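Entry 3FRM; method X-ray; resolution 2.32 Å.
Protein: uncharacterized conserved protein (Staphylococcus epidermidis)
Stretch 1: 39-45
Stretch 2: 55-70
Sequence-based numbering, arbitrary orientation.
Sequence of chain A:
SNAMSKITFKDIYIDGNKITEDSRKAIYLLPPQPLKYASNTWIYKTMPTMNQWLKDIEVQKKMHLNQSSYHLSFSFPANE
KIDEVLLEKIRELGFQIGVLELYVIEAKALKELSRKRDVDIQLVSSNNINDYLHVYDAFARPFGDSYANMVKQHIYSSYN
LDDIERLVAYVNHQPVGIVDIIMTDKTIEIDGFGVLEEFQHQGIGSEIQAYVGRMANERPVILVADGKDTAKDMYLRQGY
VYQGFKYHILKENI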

ATOM      1  N   SER A  39      17.016  11.508  -9.251  1.00 22.05           N
ATOM      2  CA  SER A  39      17.488  12.629 -10.049  1.00 19.59           C
ATOM      3  C   SER A  39      18.204  12.141 -11.316  1.00 18.06           C
ATOM      4  O   SER A  39      18.621  12.962 -12.127  1.00 17.95           O
ATOM      5  CB  SER A  39      18.480  13.461  -9.242  1.00 19.79           C
ATOM      6  OG  SER A  39      18.102  13.533  -7.886  1.00 19.84           O
ATOM      7  N   ASN A  40      18.392  10.833 -11.470  1.00 15.81           N
ATOM      8  CA  ASN A  40      19.102  10.299 -12.615  1.00 15.25           C
ATOM      9  C   ASN A  40      18.290   9.204 -13.333  1.00 15.32           C
ATOM     10  O   ASN A  40      18.369   8.014 -13.025  1.00 16.39           O
ATOM     11  CB  ASN A  40      20.508   9.825 -12.220  1.00 14.87           C
ATOM     12  CG  ASN A  40      21.411  10.973 -11.642  1.00 16.20           C
ATOM     13  OD1 ASN A  40      21.995  11.750 -12.400  1.00 20.73           O
ATOM     14  ND2 ASN A  40      21.565  11.028 -10.308  1.00 12.45           N
ATOM     15  N   THR A  41      17.509   9.592 -14.321  1.00 15.35           N
ATOM     16  CA  THR A  41      16.523   8.661 -14.812  1.00 16.13           C
ATOM     17  C   THR A  41      15.930   9.138 -16.137  1.00 16.01           C
ATOM     18  O   THR A  41      16.031  10.305 -16.492  1.00 15.32           O
ATOM     19  CB  THR A  41      15.395   8.462 -13.719  1.00 17.47           C
ATOM     20  OG1 THR A  41      14.662   7.243 -13.971  1.00 21.87           O
ATOM     21  CG2 THR A  41      14.458   9.667 -13.628  1.00 14.56           C
ATOM     22  N   TRP A  42      15.318   8.209 -16.862  1.00 15.89           N
ATOM     23  CA  TRP A  42      14.588   8.511 -18.040  1.00 15.80           C
ATOM     24  C   TRP A  42      13.080   8.472 -17.722  1.00 15.01           C
ATOM     25  O   TRP A  42      12.622   7.505 -17.138  1.00 13.25           O
ATOM     26  CB  TRP A  42      14.850   7.424 -19.077  1.00 16.05           C
ATOM     27  CG  TRP A  42      16.041   7.579 -19.871  1.00 19.44           C
ATOM     28  CD1 TRP A  42      17.323   7.921 -19.425  1.00 20.60           C
ATOM     29  CD2 TRP A  42      16.165   7.281 -21.261  1.00 18.78           C
ATOM     30  NE1 TRP A  42      18.204   7.891 -20.492  1.00 22.04           N
ATOM     31  CE2 TRP A  42      17.531   7.489 -21.619  1.00 20.08           C
ATOM     32  CE3 TRP A  42      15.269   6.860 -22.234  1.00 18.33           C
ATOM     33  CZ2 TRP A  42      18.001   7.310 -22.918  1.00 19.23           C
ATOM     34  CZ3 TRP A  42      15.746   6.688 -23.522  1.00 17.70           C
ATOM     35  CH2 TRP A  42      17.094   6.929 -23.853  1.00 16.39           C
ATOM     36  N   ILE A  43      12.338   9.507 -18.122  1.00 15.36           N
ATOM     37  CA  ILE A  43      10.885   9.539 -17.997  1.00 15.14           C
ATOM     38  C   ILE A  43      10.329   9.342 -19.419  1.00 16.16           C
ATOM     39  O   ILE A  43      10.428  10.224 -20.241  1.00 16.14           O
ATOM     40  CB  ILE A  43      10.400  10.881 -17.465  1.00 15.86           C
ATOM     41  CG1 ILE A  43      11.233  11.365 -16.260  1.00 16.56           C
ATOM     42  CG2 ILE A  43       8.881  10.869 -17.093  1.00 12.96           C
ATOM     43  CD1 ILE A  43      11.179  10.484 -15.065  1.00 14.71           C
ATOM     44  N   TYR A  44       9.743   8.194 -19.727  1.00 16.69           N
ATOM     45  CA  TYR A  44       9.148   8.028 -21.061  1.00 17.20           C
ATOM     46  C   TYR A  44       7.846   8.821 -21.168  1.00 18.59           C
ATOM     47  O   TYR A  44       7.080   8.898 -20.210  1.00 19.09           O
ATOM     48  CB  TYR A  44       8.849   6.560 -21.392  1.00 16.32           C
ATOM     49  CG  TYR A  44      10.044   5.703 -21.771  1.00 17.14           C
ATOM     50  CD1 TYR A  44      10.698   5.870 -22.990  1.00 16.84           C
ATOM     51  CD2 TYR A  44      10.490   4.706 -20.938  1.00 18.26           C
ATOM     52  CE1 TYR A  44      11.768   5.101 -23.349  1.00 16.19           C
ATOM     53  CE2 TYR A  44      11.601   3.889 -21.318  1.00 21.70           C
ATOM     54  CZ  TYR A  44      12.219   4.118 -22.503  1.00 18.97           C
ATOM     55  OH  TYR A  44      13.261   3.331 -22.854  1.00 17.61           O
ATOM     56  N   LYS A  45       7.608   9.379 -22.351  1.00 19.14           N
ATOM     57  CA  LYS A  45       6.345   9.950 -22.723  1.00 19.66           C
ATOM     58  C   LYS A  45       5.548   8.998 -23.622  1.00 19.70           C
ATOM     59  O   LYS A  45       4.321   8.903 -23.502  1.00 19.81           O
ATOM     60  CB  LYS A  45       6.587  11.287 -23.392  1.00 19.81           C
ATOM     61  CG  LYS A  45       6.953  12.330 -22.327  1.00 21.99           C
ATOM     62  CD  LYS A  45       7.831  13.481 -22.820  1.00 21.58           C
ATOM     63  CE  LYS A  45       6.988  14.619 -23.347  1.00 22.00           C
ATOM     64  NZ  LYS A  45       7.835  15.497 -24.206  1.00 25.06           N
ATOM     65  N   LYS A  55      18.172  -0.341 -26.862  1.00 21.38           N
ATOM     66  CA  LYS A  55      18.967   0.775 -27.316  1.00 21.77           C
ATOM     67  C   LYS A  55      19.028   1.853 -26.246  1.00 21.14           C
ATOM     68  O   LYS A  55      20.092   2.405 -26.031  1.00 22.23           O
ATOM     69  CB  LYS A  55      18.396   1.323 -28.626  1.00 22.41           C
ATOM     70  CG  LYS A  55      18.804   0.509 -29.859  1.00 23.41           C
ATOM     71  CD  LYS A  55      17.882   0.737 -31.021  1.00 27.85           C
ATOM     72  CE  LYS A  55      18.102  -0.355 -32.057  1.00 31.40           C
ATOM     73  NZ  LYS A  55      16.869  -0.593 -32.919  1.00 34.19           N
ATOM     74  N   ASP A  56      17.927   2.080 -25.527  1.00 20.09           N
ATOM     75  CA  ASP A  56      17.860   3.135 -24.519  1.00 19.76           C
ATOM     76  C   ASP A  56      18.651   2.708 -23.279  1.00 20.01           C
ATOM     77  O   ASP A  56      19.267   3.531 -22.582  1.00 19.45           O
ATOM     78  CB  ASP A  56      16.418   3.445 -24.151  1.00 20.01           C
ATOM     79  CG  ASP A  56      15.585   3.972 -25.336  1.00 20.82           C
ATOM     80  OD1 ASP A  56      16.138   4.462 -26.337  1.00 19.58           O
ATOM     81  OD2 ASP A  56      14.336   3.936 -25.244  1.00 24.66           O
ATOM     82  N   ILE A  57      18.670   1.406 -23.023  1.00 20.27           N
ATOM     83  CA  ILE A  57      19.556   0.878 -21.983  1.00 20.00           C
ATOM     84  C   ILE A  57      20.980   1.247 -22.223  1.00 18.86           C
ATOM     85  O   ILE A  57      21.705   1.582 -21.276  1.00 18.30           O
ATOM     86  CB  ILE A  57      19.456  -0.635 -21.863  1.00 20.55           C
ATOM     87  CG1 ILE A  57      18.344  -0.951 -20.875  1.00 22.43           C
ATOM     88  CG2 ILE A  57      20.747  -1.251 -21.310  1.00 21.54           C
ATOM     89  CD1 ILE A  57      17.624  -2.216 -21.202  1.00 24.95           C
ATOM     90  N   GLU A  58      21.387   1.189 -23.486  1.00 18.53           N
ATOM     91  CA  GLU A  58      22.812   1.357 -23.824  1.00 17.85           C
ATOM     92  C   GLU A  58      23.252   2.807 -23.666  1.00 16.61           C
ATOM     93  O   GLU A  58      24.191   3.068 -22.986  1.00 16.58           O
ATOM     94  CB  GLU A  58      23.107   0.834 -25.225  1.00 18.57           C
ATOM     95  CG  GLU A  58      23.064  -0.681 -25.347  1.00 21.10           C
ATOM     96  CD  GLU A  58      23.928  -1.370 -24.277  1.00 27.81           C
ATOM     97  OE1 GLU A  58      25.157  -1.093 -24.174  1.00 27.12           O
ATOM     98  OE2 GLU A  58      23.363  -2.200 -23.523  1.00 31.49           O
ATOM     99  N   VAL A  59      22.522   3.725 -24.278  1.00 17.03           N
ATOM    100  CA  VAL A  59      22.584   5.153 -23.985  1.00 17.34           C
ATOM    101  C   VAL A  59      22.659   5.455 -22.517  1.00 17.40           C
ATOM    102  O   VAL A  59      23.610   6.089 -22.108  1.00 17.81           O
ATOM    103  CB  VAL A  59      21.392   5.983 -24.600  1.00 17.93           C
ATOM    104  CG1 VAL A  59      21.710   7.473 -24.486  1.00 16.20           C
ATOM    105  CG2 VAL A  59      21.238   5.649 -26.037  1.00 16.19           C
ATOM    106  N   GLN A  60      21.697   4.986 -21.720  1.00 17.90           N
ATOM    107  CA  GLN A  60      21.658   5.372 -20.284  1.00 18.27           C
ATOM    108  C   GLN A  60      22.842   4.811 -19.560  1.00 19.21           C
ATOM    109  O   GLN A  60      23.435   5.514 -18.748  1.00 19.52           O
ATOM    110  CB  GLN A  60      20.394   4.945 -19.540  1.00 16.75           C
ATOM    111  CG  GLN A  60      20.208   5.734 -18.254  1.00 18.55           C
ATOM    112  CD  GLN A  60      19.045   5.260 -17.412  1.00 19.79           C
ATOM    113  OE1 GLN A  60      19.220   4.497 -16.503  1.00 23.48           O
ATOM    114  NE2 GLN A  60      17.847   5.703 -17.730  1.00 23.92           N
ATOM    115  N   LYS A  61      23.170   3.550 -19.854  1.00 20.59           N
ATOM    116  CA  LYS A  61      24.330   2.861 -19.267  1.00 23.01           C
ATOM    117  C   LYS A  61      25.607   3.700 -19.468  1.00 24.09           C
ATOM    118  O   LYS A  61      26.416   3.889 -18.546  1.00 24.65           O
ATOM    119  CB  LYS A  61      24.467   1.438 -19.847  1.00 22.56           C
ATOM    120  CG  LYS A  61      25.608   0.589 -19.232  1.00 26.19           C
ATOM    121  CD  LYS A  61      25.704  -0.901 -19.765  1.00 25.93           C
ATOM    122  CE  LYS A  61      24.282  -1.557 -19.817  1.00 26.26           C
ATOM    123  NZ  LYS A  61      24.224  -2.946 -20.490  1.00 26.68           N
ATOM    124  N   LYS A  62      25.767   4.253 -20.667  1.00 25.59           N
ATOM    125  CA  LYS A  62      26.938   5.110 -20.964  1.00 25.42           C
ATOM    126  C   LYS A  62      26.890   6.448 -20.230  1.00 25.04           C
ATOM    127  O   LYS A  62      27.841   6.852 -19.569  1.00 25.41           O
ATOM    128  CB  LYS A  62      27.056   5.321 -22.462  1.00 25.98           C
ATOM    129  CG  LYS A  62      27.891   4.250 -23.131  1.00 28.16           C
ATOM    130  CD  LYS A  62      28.255   4.612 -24.566  1.00 30.83           C
ATOM    131  CE  LYS A  62      27.337   3.892 -25.610  1.00 33.50           C
ATOM    132  NZ  LYS A  62      27.691   2.451 -25.837  1.00 29.77           N
HETATM  133  N   MSE A  63      25.771   7.133 -20.298  1.00 24.32           N
HETATM  134  CA  MSE A  63      25.675   8.375 -19.568  1.00 24.15           C
HETATM  135  C   MSE A  63      26.020   8.188 -18.120  1.00 22.77           C
HETATM  136  O   MSE A  63      26.786   8.951 -17.555  1.00 23.99           O
HETATM  137  CB  MSE A  63      24.271   8.958 -19.674  1.00 24.31           C
HETATM  138  CG  MSE A  63      24.049   9.453 -21.047  1.00 27.98           C
HETATM  139 SE   MSE A  63      22.434  10.475 -21.385  0.80 39.94          SE
HETATM  140  CE  MSE A  63      22.593  12.012 -20.202  1.00 34.21           C
ATOM    141  N   HIS A  64      25.422   7.183 -17.511  1.00 20.93           N
ATOM    142  CA  HIS A  64      25.502   7.057 -16.096  1.00 18.59           C
ATOM    143  C   HIS A  64      26.919   6.707 -15.717  1.00 18.15           C
ATOM    144  O   HIS A  64      27.514   7.370 -14.815  1.00 17.20           O
ATOM    145  CB  HIS A  64      24.475   6.046 -15.607  1.00 18.37           C
ATOM    146  CG  HIS A  64      23.093   6.619 -15.432  1.00 17.88           C
ATOM    147  ND1 HIS A  64      22.071   5.924 -14.820  1.00 14.61           N
ATOM    148  CD2 HIS A  64      22.578   7.835 -15.746  1.00 15.95           C
ATOM    149  CE1 HIS A  64      20.990   6.687 -14.773  1.00 17.10           C
ATOM    150  NE2 HIS A  64      21.268   7.844 -15.337  1.00 14.86           N
ATOM    151  N   LEU A  65      27.507   5.714 -16.402  1.00 17.34           N
ATOM    152  CA  LEU A  65      28.893   5.369 -16.061  1.00 16.83           C
ATOM    153  C   LEU A  65      29.848   6.546 -16.265  1.00 16.68           C
ATOM    154  O   LEU A  65      30.825   6.698 -15.550  1.00 15.24           O
ATOM    155  CB  LEU A  65      29.387   4.155 -16.838  1.00 17.03           C
ATOM    156  CG  LEU A  65      28.799   2.833 -16.364  1.00 19.45           C
ATOM    157  CD1 LEU A  65      29.198   1.698 -17.342  1.00 16.76           C
ATOM    158  CD2 LEU A  65      29.317   2.541 -14.945  1.00 19.95           C
ATOM    159  N   ASN A  66      29.579   7.371 -17.277  1.00 16.56           N
ATOM    160  CA  ASN A  66      30.400   8.557 -17.493  1.00 16.19           C
ATOM    161  C   ASN A  66      30.473   9.523 -16.281  1.00 16.08           C
ATOM    162  O   ASN A  66      31.496  10.154 -16.082  1.00 15.47           O
ATOM    163  CB  ASN A  66      29.954   9.273 -18.752  1.00 16.70           C
ATOM    164  CG  ASN A  66      30.800  10.491 -19.075  1.00 17.50           C
ATOM    165  OD1 ASN A  66      31.969  10.384 -19.475  1.00 15.68           O
ATOM    166  ND2 ASN A  66      30.181  11.669 -18.948  1.00 20.84           N
ATOM    167  N   GLN A  67      29.398   9.638 -15.498  1.00 15.39           N
ATOM    168  CA  GLN A  67      29.394  10.501 -14.321  1.00 15.10           C
ATOM    169  C   GLN A  67      29.493   9.662 -13.055  1.00 15.68           C
ATOM    170  O   GLN A  67      29.208  10.164 -11.985  1.00 15.43           O
ATOM    171  CB  GLN A  67      28.129  11.434 -14.271  1.00 14.87           C
ATOM    172  CG  GLN A  67      26.763  10.709 -14.189  1.00 13.05           C
ATOM    173  CD  GLN A  67      25.527  11.643 -14.025  1.00 16.38           C
ATOM    174  OE1 GLN A  67      25.513  12.784 -14.522  1.00 17.34           O
ATOM    175  NE2 GLN A  67      24.473  11.139 -13.358  1.00 11.38           N
ATOM    176  N   SER A  68      29.876   8.379 -13.166  1.00 16.13           N
ATOM    177  CA  SER A  68      29.986   7.538 -11.984  1.00 15.48           C
ATOM    178  C   SER A  68      28.653   7.313 -11.260  1.00 15.65           C
ATOM    179  O   SER A  68      28.631   7.255 -10.023  1.00 15.85           O
ATOM    180  CB  SER A  68      31.000   8.167 -10.999  1.00 16.55           C
ATOM    181  OG  SER A  68      32.306   8.234 -11.581  1.00 17.24           O
ATOM    182  N   SER A  69      27.551   7.249 -12.020  1.00 15.44           N
ATOM    183  CA  SER A  69      26.266   6.725 -11.589  1.00 14.66           C
ATOM    184  C   SER A  69      26.285   5.219 -11.931  1.00 15.25           C
ATOM    185  O   SER A  69      26.817   4.822 -12.983  1.00 15.19           O
ATOM    186  CB  SER A  69      25.182   7.377 -12.438  1.00 15.36           C
ATOM    187  OG  SER A  69      24.719   8.628 -11.902  1.00 18.65           O
ATOM    188  N   TYR A  70      25.739   4.358 -11.082  1.00 14.58           N
ATOM    189  CA  TYR A  70      25.924   2.916 -11.316  1.00 15.31           C
ATOM    190  C   TYR A  70      24.629   2.135 -11.425  1.00 14.65           C
ATOM    191  O   TYR A  70      24.665   0.898 -11.482  1.00 14.69           O
ATOM    192  CB  TYR A  70      26.848   2.275 -10.269  1.00 14.17           C
ATOM    193  CG  TYR A  70      28.179   2.995 -10.158  1.00 17.04           C
ATOM    194  CD1 TYR A  70      29.102   2.964 -11.211  1.00 15.51           C
ATOM    195  CD2 TYR A  70      28.507   3.708  -8.993  1.00 18.98           C
ATOM    196  CE1 TYR A  70      30.301   3.617 -11.130  1.00 16.89           C
ATOM    197  CE2 TYR A  70      29.706   4.364  -8.881  1.00 16.69           C
ATOM    198  CZ  TYR A  70      30.598   4.312  -9.957  1.00 19.46           C
ATOM    199  OH  TYR A  70      31.763   4.987  -9.846  1.00 19.05           O
TER

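Two hydrogen bonds, one near each end, fasten this contact: one from the strand to the helix, the other between the residue just before the strand and the first beyond the helix. At one end the hydroxyl of Tyr44 donates to the carboxylate of Asp56, with Tyr44 OH to Asp56 OD2 at 2.7 Å. The CA-to-CB bond of Tyr44 points sideways relative to the helix, yet the length of the phenol brings its end back to the contact, and the carboxylate oxygen lies at the edge of the ring, near its plane. That is where a phenolic hydroxyl can donate well, since its O-H bond prefers to lie in the ring plane. Asp56, whose own CA-to-CB bond points toward the strand, is a short side chain met by a long one.

At the other end, Gln67 NE2 donates to Asn40 OD1 at 2.7 Å, with an N-H...acceptor angle of 144°, short but somewhat bent. The same amide nitrogen also donates to Ser69 OG at 2.9 Å and a straighter 168°, so both of its hydrogens can be used, one across the contact and one within the turn. Gln67 is the first residue to leave helical phi/psi, and its side chain, with chi1 in p and chi2 in t, reaches back to Asn40. The backbone bond from Ser69 N to His64 O, 2.8 Å, helps hold the turn that presents this pair. A designer can read the rule here: the polar clasp is built where the helix gives way, and the turn that follows supplies its second partner.

Strand and helix run at 148°, closer to antiparallel than to perpendicular, and the pairs accordingly run in opposite order: Asn40 by His64, Trp42 by Gln60, with CA to CA distances of 8.0 and 8.1 Å. Two residues along the chain thus match four along the helix, about one helical turn. Asn40 and Trp42 point their CA-to-CB bonds toward the helix, while that of Thr41, between them, points away, the alternation of an extended chain, already in force at Asn40 just before the strand.

Trp42 makes the largest single contribution, 115 Å² of the 430 Å² buried on both sides together. Its indole spans a turn of the helix: Asp56 O lies over one face, Trp42 CZ3 comes within 3.3 Å of Asp56 CG, and Trp42 CZ2 meets Val59 CB at 4.0 Å in an apolar contact. Val59 is otherwise exposed and serves as a small apolar margin to the indole. Gln60 also approaches the indole obliquely, and its amide is hydrogen-bonded elsewhere in the structure.

His64 packs beside Asn40, presenting its ring edge to the backbone of Asn40 and Thr41, with His64 CE1 3.4 Å from Asn40 O. Its NE2 is 3.8 Å from Asn40 CB and 4.3 Å from Thr41 N, and this buried nitrogen has no hydrogen-bonding partner in the model. The model thus leaves one buried polar atom without a partner between the tyrosine and amide anchors.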